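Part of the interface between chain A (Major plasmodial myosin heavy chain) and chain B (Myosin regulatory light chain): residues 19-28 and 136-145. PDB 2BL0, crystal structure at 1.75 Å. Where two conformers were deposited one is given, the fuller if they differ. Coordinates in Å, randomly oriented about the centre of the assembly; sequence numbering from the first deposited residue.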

# COMPACT_ATOMS: atom_id res chain seq x y z
N GLU A 19 -16.94 1.84 -1.11
CA GLU A 19 -15.86 0.95 -1.54
C GLU A 19 -14.50 1.67 -1.59
O GLU A 19 -13.47 1.07 -1.23
CB GLU A 19 -16.16 0.32 -2.91
CG GLU A 19 -17.39 -0.58 -2.94
CD GLU A 19 -17.26 -1.84 -2.09
OE1 GLU A 19 -16.16 -2.14 -1.59
OE2 GLU A 19 -18.30 -2.53 -1.93
N ARG A 20 -14.49 2.94 -2.01
CA ARG A 20 -13.24 3.70 -2.10
C ARG A 20 -12.71 3.92 -0.70
O ARG A 20 -11.49 3.87 -0.48
CB ARG A 20 -13.43 5.08 -2.78
CG ARG A 20 -13.62 5.01 -4.31
CD ARG A 20 -13.32 6.32 -5.03
NE ARG A 20 -14.00 7.44 -4.39
CZ ARG A 20 -15.29 7.74 -4.54
NH1 ARG A 20 -16.06 7.02 -5.32
NH2 ARG A 20 -15.83 8.77 -3.92
N LYS A 21 -13.62 4.15 0.24
CA LYS A 21 -13.27 4.30 1.66
C LYS A 21 -12.64 3.01 2.20
O LYS A 21 -11.57 3.04 2.84
CB LYS A 21 -14.50 4.66 2.48
CG LYS A 21 -14.22 4.72 3.98
CD LYS A 21 -15.34 5.41 4.74
CE LYS A 21 -14.99 5.57 6.23
NZ LYS A 21 -15.54 4.42 7.01
N HIS A 22 -13.30 1.90 1.95
CA HIS A 22 -12.83 0.59 2.44
C HIS A 22 -11.49 0.28 1.81
O HIS A 22 -10.57 -0.23 2.48
CB HIS A 22 -13.84 -0.51 2.10
CG HIS A 22 -15.11 -0.47 2.90
ND1 HIS A 22 -16.18 -1.32 2.66
CD2 HIS A 22 -15.50 0.32 3.93
CE1 HIS A 22 -17.16 -1.05 3.49
NE2 HIS A 22 -16.77 -0.06 4.28
N PHE A 23 -11.36 0.60 0.53
CA PHE A 23 -10.15 0.30 -0.22
C PHE A 23 -8.97 1.13 0.27
O PHE A 23 -7.85 0.63 0.37
CB PHE A 23 -10.35 0.50 -1.73
CG PHE A 23 -9.17 0.06 -2.52
CD1 PHE A 23 -8.85 -1.28 -2.57
CD2 PHE A 23 -8.35 0.98 -3.16
CE1 PHE A 23 -7.73 -1.71 -3.27
CE2 PHE A 23 -7.24 0.55 -3.87
CZ PHE A 23 -6.94 -0.80 -3.93
N ARG A 24 -9.20 2.39 0.62
CA ARG A 24 -8.07 3.17 1.15
C ARG A 24 -7.48 2.47 2.36
O ARG A 24 -6.26 2.34 2.48
CB ARG A 24 -8.48 4.59 1.52
CG ARG A 24 -7.36 5.35 2.22
CD ARG A 24 -7.69 6.77 2.55
NE ARG A 24 -7.66 7.62 1.37
CZ ARG A 24 -8.00 8.91 1.38
NH1 ARG A 24 -8.36 9.51 2.51
NH2 ARG A 24 -7.95 9.60 0.26
N GLN A 25 -8.34 2.03 3.28
CA GLN A 25 -7.90 1.32 4.49
C GLN A 25 -7.13 0.05 4.15
O GLN A 25 -6.04 -0.19 4.70
CB GLN A 25 -9.10 0.96 5.39
CG GLN A 25 -8.91 -0.25 6.34
CD GLN A 25 -9.30 -1.61 5.72
OE1 GLN A 25 -8.65 -2.63 6.01
NE2 GLN A 25 -10.35 -1.62 4.88
N ALA A 26 -7.71 -0.77 3.28
CA ALA A 26 -7.13 -2.05 2.92
C ALA A 26 -5.80 -1.88 2.20
O ALA A 26 -4.86 -2.63 2.44
CB ALA A 26 -8.07 -2.83 2.06
N ARG A 27 -5.73 -0.88 1.32
CA ARG A 27 -4.49 -0.58 0.59
C ARG A 27 -3.40 -0.05 1.52
O ARG A 27 -2.25 -0.44 1.40
CB ARG A 27 -4.74 0.45 -0.53
CG ARG A 27 -3.54 0.62 -1.42
CD ARG A 27 -3.66 1.66 -2.52
NE ARG A 27 -2.33 2.15 -2.87
CZ ARG A 27 -1.64 3.02 -2.14
NH1 ARG A 27 -2.16 3.55 -1.04
NH2 ARG A 27 -0.43 3.38 -2.53
N GLU A 28 -3.77 0.81 2.46
CA GLU A 28 -2.77 1.35 3.38
C GLU A 28 -2.14 0.22 4.17
O GLU A 28 -0.91 0.16 4.30
CB GLU A 28 -3.38 2.43 4.30
CG GLU A 28 -3.53 3.79 3.61
CD GLU A 28 -4.36 4.81 4.38
OE1 GLU A 28 -5.05 4.44 5.37
OE2 GLU A 28 -4.35 6.00 3.99
N ASP B 136 -21.14 16.26 -3.20
CA ASP B 136 -19.72 16.59 -3.23
C ASP B 136 -18.88 15.53 -2.51
O ASP B 136 -17.79 15.14 -2.99
CB ASP B 136 -19.48 17.98 -2.64
CG ASP B 136 -18.02 18.34 -2.59
OD1 ASP B 136 -17.31 17.80 -1.72
OD2 ASP B 136 -17.49 19.13 -3.39
N MET B 137 -19.36 15.06 -1.37
CA MET B 137 -18.70 14.00 -0.63
C MET B 137 -18.62 12.73 -1.50
O MET B 137 -17.57 12.09 -1.58
CB MET B 137 -19.44 13.72 0.70
CG MET B 137 -18.84 12.60 1.53
SD MET B 137 -19.85 12.12 2.94
CE MET B 137 -20.95 10.95 2.23
N LEU B 138 -19.71 12.36 -2.17
CA LEU B 138 -19.69 11.18 -3.02
C LEU B 138 -18.75 11.26 -4.21
O LEU B 138 -18.19 10.24 -4.62
CB LEU B 138 -21.09 10.85 -3.52
CG LEU B 138 -22.14 10.51 -2.45
CD1 LEU B 138 -23.40 10.01 -3.13
CD2 LEU B 138 -21.63 9.48 -1.46
N VAL B 139 -18.57 12.45 -4.76
CA VAL B 139 -17.78 12.64 -5.96
C VAL B 139 -16.29 12.83 -5.63
O VAL B 139 -15.43 12.30 -6.33
CB VAL B 139 -18.32 13.83 -6.78
CG1 VAL B 139 -17.40 14.15 -7.98
CG2 VAL B 139 -19.75 13.55 -7.25
N THR B 140 -16.00 13.60 -4.58
CA THR B 140 -14.62 14.02 -4.27
C THR B 140 -13.96 13.22 -3.15
O THR B 140 -12.74 13.27 -3.02
CB THR B 140 -14.57 15.52 -3.93
OG1 THR B 140 -15.25 15.76 -2.68
CG2 THR B 140 -15.33 16.34 -4.96
N GLY B 141 -14.75 12.50 -2.37
CA GLY B 141 -14.25 11.76 -1.23
C GLY B 141 -13.38 10.59 -1.62
O GLY B 141 -13.58 9.97 -2.65
N TYR B 142 -12.39 10.27 -0.78
CA TYR B 142 -11.51 9.12 -0.98
C TYR B 142 -11.05 8.94 -2.43
O TYR B 142 -11.30 7.91 -3.03
CB TYR B 142 -12.17 7.85 -0.43
CG TYR B 142 -12.46 7.96 1.05
CD1 TYR B 142 -11.43 7.83 1.99
CD2 TYR B 142 -13.74 8.26 1.50
CE1 TYR B 142 -11.68 7.98 3.34
CE2 TYR B 142 -14.00 8.40 2.86
CZ TYR B 142 -12.96 8.26 3.78
OH TYR B 142 -13.22 8.40 5.12
N PRO B 143 -10.35 9.93 -2.97
CA PRO B 143 -9.82 9.83 -4.34
C PRO B 143 -8.69 8.81 -4.48
O PRO B 143 -8.16 8.35 -3.49
CB PRO B 143 -9.27 11.23 -4.60
CG PRO B 143 -8.97 11.78 -3.26
CD PRO B 143 -9.97 11.21 -2.33
N LEU B 144 -8.33 8.51 -5.71
CA LEU B 144 -7.25 7.56 -6.02
C LEU B 144 -5.93 7.99 -5.41
O LEU B 144 -5.53 9.14 -5.57
CB LEU B 144 -7.07 7.45 -7.54
CG LEU B 144 -8.06 6.57 -8.31
CD1 LEU B 144 -7.56 5.14 -8.31
CD2 LEU B 144 -9.51 6.65 -7.76
N ALA B 145 -5.27 7.07 -4.72
CA ALA B 145 -3.94 7.30 -4.15
C ALA B 145 -2.98 7.89 -5.18
O ALA B 145 -2.91 7.42 -6.32
CB ALA B 145 -3.37 6.00 -3.60
O HOH W 1 -18.86 7.86 -5.77
O HOH W 2 -8.44 6.93 -1.34

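The contact is a helix docked against the end of another helix and the loop that follows it, held by one arginine that binds main-chain carbonyls and by a tyrosine packed on the arginine-bearing helix; about 500 Å² is buried, both sides summed.

Arg A20 is the polar centre. Its CA-to-CB bond points toward chain B, and the chain (chi1 m, chi2 t, chi3 m) brings the guanidinium edge to the carbonyls where helix 136-140 ends. Arg A20 NH2 donates to Leu B138 O at 2.9 Å (N-H...O angle 150°) and to Gly B141 O at 2.8 Å (153°). Arg A20 NE also donates to Gly B141 O, at 3.1 Å (141°), and makes a weak hydrogen bond to Tyr B142 O, at 3.1 Å (133°). NH1 of Arg A20 lies 3.0 Å from the oxygen of water 1, which donates to Leu B138 O over 2.7 Å. Several N-H groups in one plane suit arginine to this cluster of acceptors, and the side chain is buried with its donors engaged.

Gly B141 leaves helical phi/psi (-69/148), and a CB there would lie 2.6 Å from Met B137 O, a clash within its own chain.

Tyr B142, at phi/psi 43/61, has the largest covered area, 134 Å², and its CA-to-CB bond points toward the helix. Lys A21 lays its aliphatic chain over one ring face: Lys A21 CB is 3.9 Å from the Tyr B142 ring centroid, 17° off the normal, a CH-pi contact. The lysine's end leads away, and its NZ is hydrogen-bonded elsewhere in the structure.

Farther along, Tyr B142 CD1 sits over a guanidinium face of Arg A24, 3.5 Å from NH1. Water 2 accepts from Arg A24 NE (2.9 Å) and donates to Pro B143 O (2.6 Å). Finally, Ala B145 CB packs over a guanidinium face of Arg A27, 3.7 Å from CZ.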